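Local coordinates for probable ABC transporter extracellular-binding protein yckB (Bacillus subtilis, PDB 2IEE), which probably serves as the extracellular solute-binding component of a binding-protein-dependent ABC transport system, at residues Tyr143-Val146 against Ala147-Tyr150. Numbering follows the deposited sequence.
Sequences YMEV and ARKY
Glu145 OE1 takes a nearly straight salt-bridging hydrogen bond from Arg148 NH2, at 2.7 Å. The two groups do not lie flat together: carboxylate and guanidinium planes stand 59° apart. OE1 sits at the guanidinium edge, in its plane, while NH2 comes in from above the carboxylate plane. With CG beside the backbone N (chi1 -74°), the arginine chain starts back along its own helix, and a bend at chi3 turns the guanidinium toward the Glu145 carboxylate. One face of it lies against Met144 O, which sits over its centre, 3.9 Å from the plane. The Arg148 and Met144 side chains cross at about a right angle, with CG of Met144 3.2 Å from Arg148 NH1. Bends at chi2 and chi3 bring the selenomethionine methyl CE near Arg148 CG and against Ala147 CB, at 3.4 Å tighter than usual van der Waals contact.

Underneath run the i to i+4 backbone bonds of helix 142-149, among them Lys149 N to Glu145 O at 2.9 Å. As the helix ends, Tyr150 N gives Val146 O a bent bond (138°) and Ala147 O a weak one. Val146 O also lies near the plane of the Tyr150 ring, 3.2 Å from CD2 at its edge.

Val146 and Ala147 touch Leu178 of strand 176-180, packing this helix of the beta-alpha-beta unit between strands 134-136 and 153-154 against the mixed sheet. Arg148 NH1 also has a long, weak ion pair with Glu154. The i to i+3 ion pair probably helps hold the guanidinium against Met144 O, though lattice contacts of both residues may contribute.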
ATOM      1  N   TYR A 143      -1.433  11.825   3.675  1.00 18.20           N
ATOM      2  CA  TYR A 143      -1.864  11.667   5.059  1.00 21.18           C
ATOM      3  C   TYR A 143      -1.600  12.931   5.883  1.00 21.82           C
ATOM      4  O   TYR A 143      -2.450  13.343   6.673  1.00 21.54           O
ATOM      5  CB  TYR A 143      -1.159  10.467   5.698  1.00 18.05           C
ATOM      6  CG  TYR A 143      -1.511   9.156   5.039  1.00 16.52           C
ATOM      7  CD1 TYR A 143      -2.783   8.613   5.168  1.00 15.80           C
ATOM      8  CD2 TYR A 143      -0.587   8.483   4.244  1.00 13.75           C
ATOM      9  CE1 TYR A 143      -3.132   7.431   4.515  1.00 14.50           C
ATOM     10  CE2 TYR A 143      -0.923   7.302   3.589  1.00 13.28           C
ATOM     11  CZ  TYR A 143      -2.200   6.781   3.727  1.00 14.27           C
ATOM     12  OH  TYR A 143      -2.551   5.628   3.059  1.00 11.54           O
HETATM   13  N   MSE A 144      -0.430  13.543   5.697  1.00 23.38           N
HETATM   14  CA  MSE A 144      -0.083  14.765   6.430  1.00 26.44           C
HETATM   15  C   MSE A 144      -0.911  15.929   5.884  1.00 27.04           C
HETATM   16  O   MSE A 144      -1.206  16.889   6.597  1.00 27.46           O
HETATM   17  CB  MSE A 144       1.416  15.071   6.287  1.00 29.19           C
HETATM   18  CG  MSE A 144       1.933  16.217   7.164  1.00 34.42           C
HETATM   19 SE   MSE A 144       1.598  15.982   9.070  1.00 40.84          SE
HETATM   20  CE  MSE A 144       0.330  17.418   9.301  1.00 39.86           C
ATOM     21  N   GLU A 145      -1.289  15.832   4.613  1.00 26.01           N
ATOM     22  CA  GLU A 145      -2.095  16.862   3.977  1.00 26.45           C
ATOM     23  C   GLU A 145      -3.483  16.841   4.619  1.00 25.14           C
ATOM     24  O   GLU A 145      -4.090  17.888   4.864  1.00 23.54           O
ATOM     25  CB  GLU A 145      -2.202  16.586   2.477  1.00 28.80           C
ATOM     26  CG  GLU A 145      -2.472  17.819   1.645  1.00 33.97           C
ATOM     27  CD  GLU A 145      -1.434  18.899   1.883  1.00 37.93           C
ATOM     28  OE1 GLU A 145      -0.226  18.575   1.848  1.00 39.48           O
ATOM     29  OE2 GLU A 145      -1.825  20.068   2.096  1.00 39.95           O
ATOM     30  N   VAL A 146      -3.982  15.639   4.884  1.00 22.81           N
ATOM     31  CA  VAL A 146      -5.282  15.482   5.515  1.00 19.41           C
ATOM     32  C   VAL A 146      -5.240  16.184   6.871  1.00 19.86           C
ATOM     33  O   VAL A 146      -6.102  17.001   7.187  1.00 18.72           O
ATOM     34  CB  VAL A 146      -5.611  13.992   5.715  1.00 18.38           C
ATOM     35  CG1 VAL A 146      -6.859  13.830   6.580  1.00 16.70           C
ATOM     36  CG2 VAL A 146      -5.818  13.334   4.358  1.00 18.29           C
ATOM     37  N   ALA A 147      -4.217  15.867   7.657  1.00 20.31           N
ATOM     38  CA  ALA A 147      -4.050  16.456   8.981  1.00 22.27           C
ATOM     39  C   ALA A 147      -4.066  17.977   8.904  1.00 23.17           C
ATOM     40  O   ALA A 147      -4.722  18.640   9.707  1.00 24.42           O
ATOM     41  CB  ALA A 147      -2.743  15.979   9.607  1.00 19.54           C
ATOM     42  N   ARG A 148      -3.346  18.528   7.931  1.00 23.45           N
ATOM     43  CA  ARG A 148      -3.291  19.976   7.769  1.00 25.16           C
ATOM     44  C   ARG A 148      -4.658  20.570   7.441  1.00 23.37           C
ATOM     45  O   ARG A 148      -5.047  21.590   8.008  1.00 23.24           O
ATOM     46  CB  ARG A 148      -2.274  20.356   6.683  1.00 27.61           C
ATOM     47  CG  ARG A 148      -0.819  20.210   7.121  1.00 31.24           C
ATOM     48  CD  ARG A 148       0.126  20.899   6.143  1.00 35.37           C
ATOM     49  NE  ARG A 148       0.434  20.073   4.979  1.00 39.01           N
ATOM     50  CZ  ARG A 148       1.460  19.228   4.912  1.00 41.84           C
ATOM     51  NH1 ARG A 148       2.289  19.098   5.941  1.00 41.93           N
ATOM     52  NH2 ARG A 148       1.654  18.508   3.813  1.00 42.60           N
ATOM     53  N   LYS A 149      -5.381  19.927   6.529  1.00 23.00           N
ATOM     54  CA  LYS A 149      -6.707  20.392   6.131  1.00 23.96           C
ATOM     55  C   LYS A 149      -7.613  20.568   7.339  1.00 22.64           C
ATOM     56  O   LYS A 149      -8.517  21.396   7.332  1.00 24.10           O
ATOM     57  CB  LYS A 149      -7.349  19.390   5.171  1.00 26.60           C
ATOM     58  CG  LYS A 149      -8.786  19.714   4.786  1.00 29.86           C
ATOM     59  CD  LYS A 149      -9.356  18.617   3.896  1.00 35.16           C
ATOM     60  CE  LYS A 149     -10.780  18.920   3.453  1.00 37.67           C
ATOM     61  NZ  LYS A 149     -11.708  19.038   4.613  1.00 39.38           N
ATOM     62  N   TYR A 150      -7.367  19.780   8.378  1.00 21.75           N
ATOM     63  CA  TYR A 150      -8.177  19.851   9.580  1.00 19.75           C
ATOM     64  C   TYR A 150      -7.576  20.692  10.698  1.00 19.39           C
ATOM     65  O   TYR A 150      -8.093  20.710  11.813  1.00 20.47           O
ATOM     66  CB  TYR A 150      -8.495  18.438  10.061  1.00 21.03           C
ATOM     67  CG  TYR A 150      -9.552  17.785   9.206  1.00 22.07           C
ATOM     68  CD1 TYR A 150     -10.903  18.051   9.418  1.00 22.33           C
ATOM     69  CD2 TYR A 150      -9.205  16.949   8.147  1.00 23.85           C
ATOM     70  CE1 TYR A 150     -11.882  17.502   8.601  1.00 21.46           C
ATOM     71  CE2 TYR A 150     -10.178  16.391   7.318  1.00 21.39           C
ATOM     72  CZ  TYR A 150     -11.514  16.676   7.554  1.00 22.88           C
ATOM     73  OH  TYR A 150     -12.481  16.136   6.741  1.00 24.37           O
TER